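Local coordinates for protein Beta2-bungarotoxin (Bungarus multicinctus, PDB 1BUN) that is a snake-venom neurotoxin that pairs a phospholipase A2 chain with a Kunitz-type chain, the latter probably guiding the toxin to its nerve-terminal target, at residues 35-40 against 44-49. Numbering follows the deposited sequence.
Sequences FRYGGC and GNHFKS
Y37 and H46 form a face-to-face aromatic stack that ties strand 31-37 to the loop leading into helix 50-57. Their ring centroids lie 4.0 Å apart and the planes are tilted by only 18°. CZ of Y37 sits over the middle of the imidazole, 3.5 Å above its plane, whereas H46 CG lies nearer the rim of the phenol. The tyrosine has CG anti to its own N (chi1 -180°), which carries the ring across to the loop. The backbone N of G39 lies over its opposite face, 3.3 Å above the plane at the ring centre, so the phenol is sandwiched between the backbone at G39 and the histidine. The pair exemplifies how a small disulfide-rich domain, here the Kunitz fold with its twisted two-stranded hairpin and C-terminal helix, can join strand to loop by aromatic stacking; C40, the residue after G39, is joined to C16 by a disulfide. F35 adds an edge contact: its CZ lies 3.8 Å from H46 CB, which sits near the plane of the phenyl ring. The polar ends of the stacked pair converge on N41: its OD1 is hydrogen-bonded to H46 NE2, and its backbone N makes a weak hydrogen bond with Y37 OH.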
ATOM      1  N   PHE B  35       4.816 -25.759  -4.939  1.00 26.23           N
ATOM      2  CA  PHE B  35       5.798 -26.701  -4.389  1.00 22.59           C
ATOM      3  C   PHE B  35       5.350 -27.253  -3.034  1.00 23.08           C
ATOM      4  O   PHE B  35       4.367 -26.772  -2.452  1.00 22.74           O
ATOM      5  CB  PHE B  35       7.204 -26.087  -4.304  1.00 18.88           C
ATOM      6  CG  PHE B  35       7.440 -25.215  -3.101  1.00 14.84           C
ATOM      7  CD1 PHE B  35       6.693 -24.078  -2.879  1.00 15.10           C
ATOM      8  CD2 PHE B  35       8.452 -25.509  -2.213  1.00 13.92           C
ATOM      9  CE1 PHE B  35       6.962 -23.242  -1.780  1.00 14.16           C
ATOM     10  CE2 PHE B  35       8.718 -24.671  -1.117  1.00 11.47           C
ATOM     11  CZ  PHE B  35       7.975 -23.546  -0.906  1.00 10.02           C
ATOM     12  N   ARG B  36       6.018 -28.312  -2.568  1.00 22.24           N
ATOM     13  CA  ARG B  36       5.675 -28.923  -1.290  1.00 21.11           C
ATOM     14  C   ARG B  36       6.454 -28.189  -0.205  1.00 20.50           C
ATOM     15  O   ARG B  36       7.658 -28.382  -0.075  1.00 21.07           O
ATOM     16  CB  ARG B  36       6.037 -30.418  -1.297  1.00 20.59           C
ATOM     17  CG  ARG B  36       5.230 -31.295  -2.269  1.00 18.59           C
ATOM     18  CD  ARG B  36       5.570 -32.797  -2.124  1.00 18.45           C
ATOM     19  NE  ARG B  36       4.554 -33.507  -1.332  1.00 22.60           N
ATOM     20  CZ  ARG B  36       4.805 -34.193  -0.213  1.00 24.45           C
ATOM     21  NH1 ARG B  36       6.039 -34.295   0.265  1.00 27.70           N
ATOM     22  NH2 ARG B  36       3.805 -34.688   0.497  1.00 26.99           N
ATOM     23  N   TYR B  37       5.795 -27.281   0.505  1.00 20.37           N
ATOM     24  CA  TYR B  37       6.449 -26.509   1.581  1.00 20.43           C
ATOM     25  C   TYR B  37       6.373 -27.286   2.909  1.00 20.92           C
ATOM     26  O   TYR B  37       5.279 -27.706   3.320  1.00 21.78           O
ATOM     27  CB  TYR B  37       5.775 -25.134   1.751  1.00 18.62           C
ATOM     28  CG  TYR B  37       6.403 -24.293   2.833  1.00 16.77           C
ATOM     29  CD1 TYR B  37       7.759 -23.966   2.780  1.00 16.55           C
ATOM     30  CD2 TYR B  37       5.667 -23.861   3.932  1.00 16.91           C
ATOM     31  CE1 TYR B  37       8.370 -23.246   3.788  1.00 14.92           C
ATOM     32  CE2 TYR B  37       6.276 -23.125   4.958  1.00 13.98           C
ATOM     33  CZ  TYR B  37       7.627 -22.834   4.870  1.00 15.04           C
ATOM     34  OH  TYR B  37       8.272 -22.174   5.881  1.00 17.07           O
ATOM     35  N   GLY B  38       7.507 -27.423   3.598  1.00 20.73           N
ATOM     36  CA  GLY B  38       7.543 -28.166   4.840  1.00 19.78           C
ATOM     37  C   GLY B  38       7.544 -27.394   6.141  1.00 21.60           C
ATOM     38  O   GLY B  38       7.718 -27.994   7.196  1.00 23.14           O
ATOM     39  N   GLY B  39       7.389 -26.077   6.101  1.00 21.88           N
ATOM     40  CA  GLY B  39       7.359 -25.309   7.342  1.00 22.57           C
ATOM     41  C   GLY B  39       8.648 -25.005   8.113  1.00 22.86           C
ATOM     42  O   GLY B  39       8.587 -24.588   9.275  1.00 21.63           O
ATOM     43  N   CYS B  40       9.805 -25.168   7.477  1.00 23.01           N
ATOM     44  CA  CYS B  40      11.091 -24.910   8.127  1.00 23.22           C
ATOM     45  C   CYS B  40      11.525 -23.457   8.042  1.00 24.46           C
ATOM     46  O   CYS B  40      12.517 -23.058   8.667  1.00 24.42           O
ATOM     47  CB  CYS B  40      12.162 -25.779   7.498  1.00 22.40           C
ATOM     48  SG  CYS B  40      11.775 -27.539   7.666  1.00 24.85           S
ATOM     49  N   GLY B  44      11.958 -16.811   3.234  1.00 18.93           N
ATOM     50  CA  GLY B  44      10.562 -16.504   3.004  1.00 18.04           C
ATOM     51  C   GLY B  44      10.007 -16.638   1.606  1.00 18.36           C
ATOM     52  O   GLY B  44       8.957 -16.058   1.319  1.00 19.41           O
ATOM     53  N   ASN B  45      10.684 -17.374   0.728  1.00 17.21           N
ATOM     54  CA  ASN B  45      10.205 -17.564  -0.641  1.00 16.00           C
ATOM     55  C   ASN B  45       9.235 -18.730  -0.572  1.00 16.63           C
ATOM     56  O   ASN B  45       9.599 -19.895  -0.806  1.00 17.30           O
ATOM     57  CB  ASN B  45      11.368 -17.881  -1.604  1.00 15.53           C
ATOM     58  CG  ASN B  45      10.946 -17.863  -3.070  1.00 17.13           C
ATOM     59  OD1 ASN B  45       9.771 -17.677  -3.382  1.00 20.69           O
ATOM     60  ND2 ASN B  45      11.894 -18.057  -3.971  1.00 14.78           N
ATOM     61  N   HIS B  46       8.057 -18.428  -0.041  1.00 17.19           N
ATOM     62  CA  HIS B  46       6.963 -19.385   0.104  1.00 16.71           C
ATOM     63  C   HIS B  46       5.728 -18.579   0.489  1.00 17.35           C
ATOM     64  O   HIS B  46       5.697 -17.912   1.528  1.00 18.42           O
ATOM     65  CB  HIS B  46       7.282 -20.477   1.146  1.00 13.41           C
ATOM     66  CG  HIS B  46       7.530 -19.960   2.532  1.00 12.02           C
ATOM     67  ND1 HIS B  46       6.536 -19.618   3.423  1.00 11.11           N
ATOM     68  CD2 HIS B  46       8.699 -19.772   3.200  1.00 10.74           C
ATOM     69  CE1 HIS B  46       7.117 -19.245   4.569  1.00  9.97           C
ATOM     70  NE2 HIS B  46       8.433 -19.323   4.480  1.00 10.56           N
ATOM     71  N   PHE B  47       4.700 -18.624  -0.339  1.00 17.02           N
ATOM     72  CA  PHE B  47       3.516 -17.838  -0.031  1.00 18.94           C
ATOM     73  C   PHE B  47       2.250 -18.685  -0.170  1.00 18.79           C
ATOM     74  O   PHE B  47       2.203 -19.575  -1.010  1.00 19.24           O
ATOM     75  CB  PHE B  47       3.476 -16.579  -0.952  1.00 20.53           C
ATOM     76  CG  PHE B  47       4.828 -15.915  -1.146  1.00 19.47           C
ATOM     77  CD1 PHE B  47       5.731 -16.404  -2.080  1.00 20.18           C
ATOM     78  CD2 PHE B  47       5.224 -14.868  -0.343  1.00 20.65           C
ATOM     79  CE1 PHE B  47       7.017 -15.866  -2.209  1.00 20.04           C
ATOM     80  CE2 PHE B  47       6.520 -14.321  -0.463  1.00 22.24           C
ATOM     81  CZ  PHE B  47       7.414 -14.829  -1.402  1.00 20.12           C
ATOM     82  N   LYS B  48       1.231 -18.395   0.636  1.00 19.38           N
ATOM     83  CA  LYS B  48      -0.031 -19.130   0.597  1.00 21.02           C
ATOM     84  C   LYS B  48      -0.604 -19.238  -0.799  1.00 21.03           C
ATOM     85  O   LYS B  48      -1.332 -20.173  -1.075  1.00 21.87           O
ATOM     86  CB  LYS B  48      -1.126 -18.460   1.423  1.00 26.22           C
ATOM     87  CG  LYS B  48      -0.739 -17.773   2.720  1.00 32.88           C
ATOM     88  CD  LYS B  48      -1.924 -16.901   3.202  1.00 36.00           C
ATOM     89  CE  LYS B  48      -1.547 -16.016   4.403  1.00 37.44           C
ATOM     90  NZ  LYS B  48      -0.633 -14.898   4.036  1.00 35.90           N
ATOM     91  N   SER B  49      -0.358 -18.261  -1.663  1.00 21.11           N
ATOM     92  CA  SER B  49      -0.920 -18.330  -3.003  1.00 22.22           C
ATOM     93  C   SER B  49      -0.166 -17.607  -4.100  1.00 22.49           C
ATOM     94  O   SER B  49       0.729 -16.812  -3.831  1.00 22.99           O
ATOM     95  CB  SER B  49      -2.376 -17.869  -2.987  1.00 24.37           C
ATOM     96  OG  SER B  49      -2.494 -16.505  -2.623  1.00 25.29           O
TER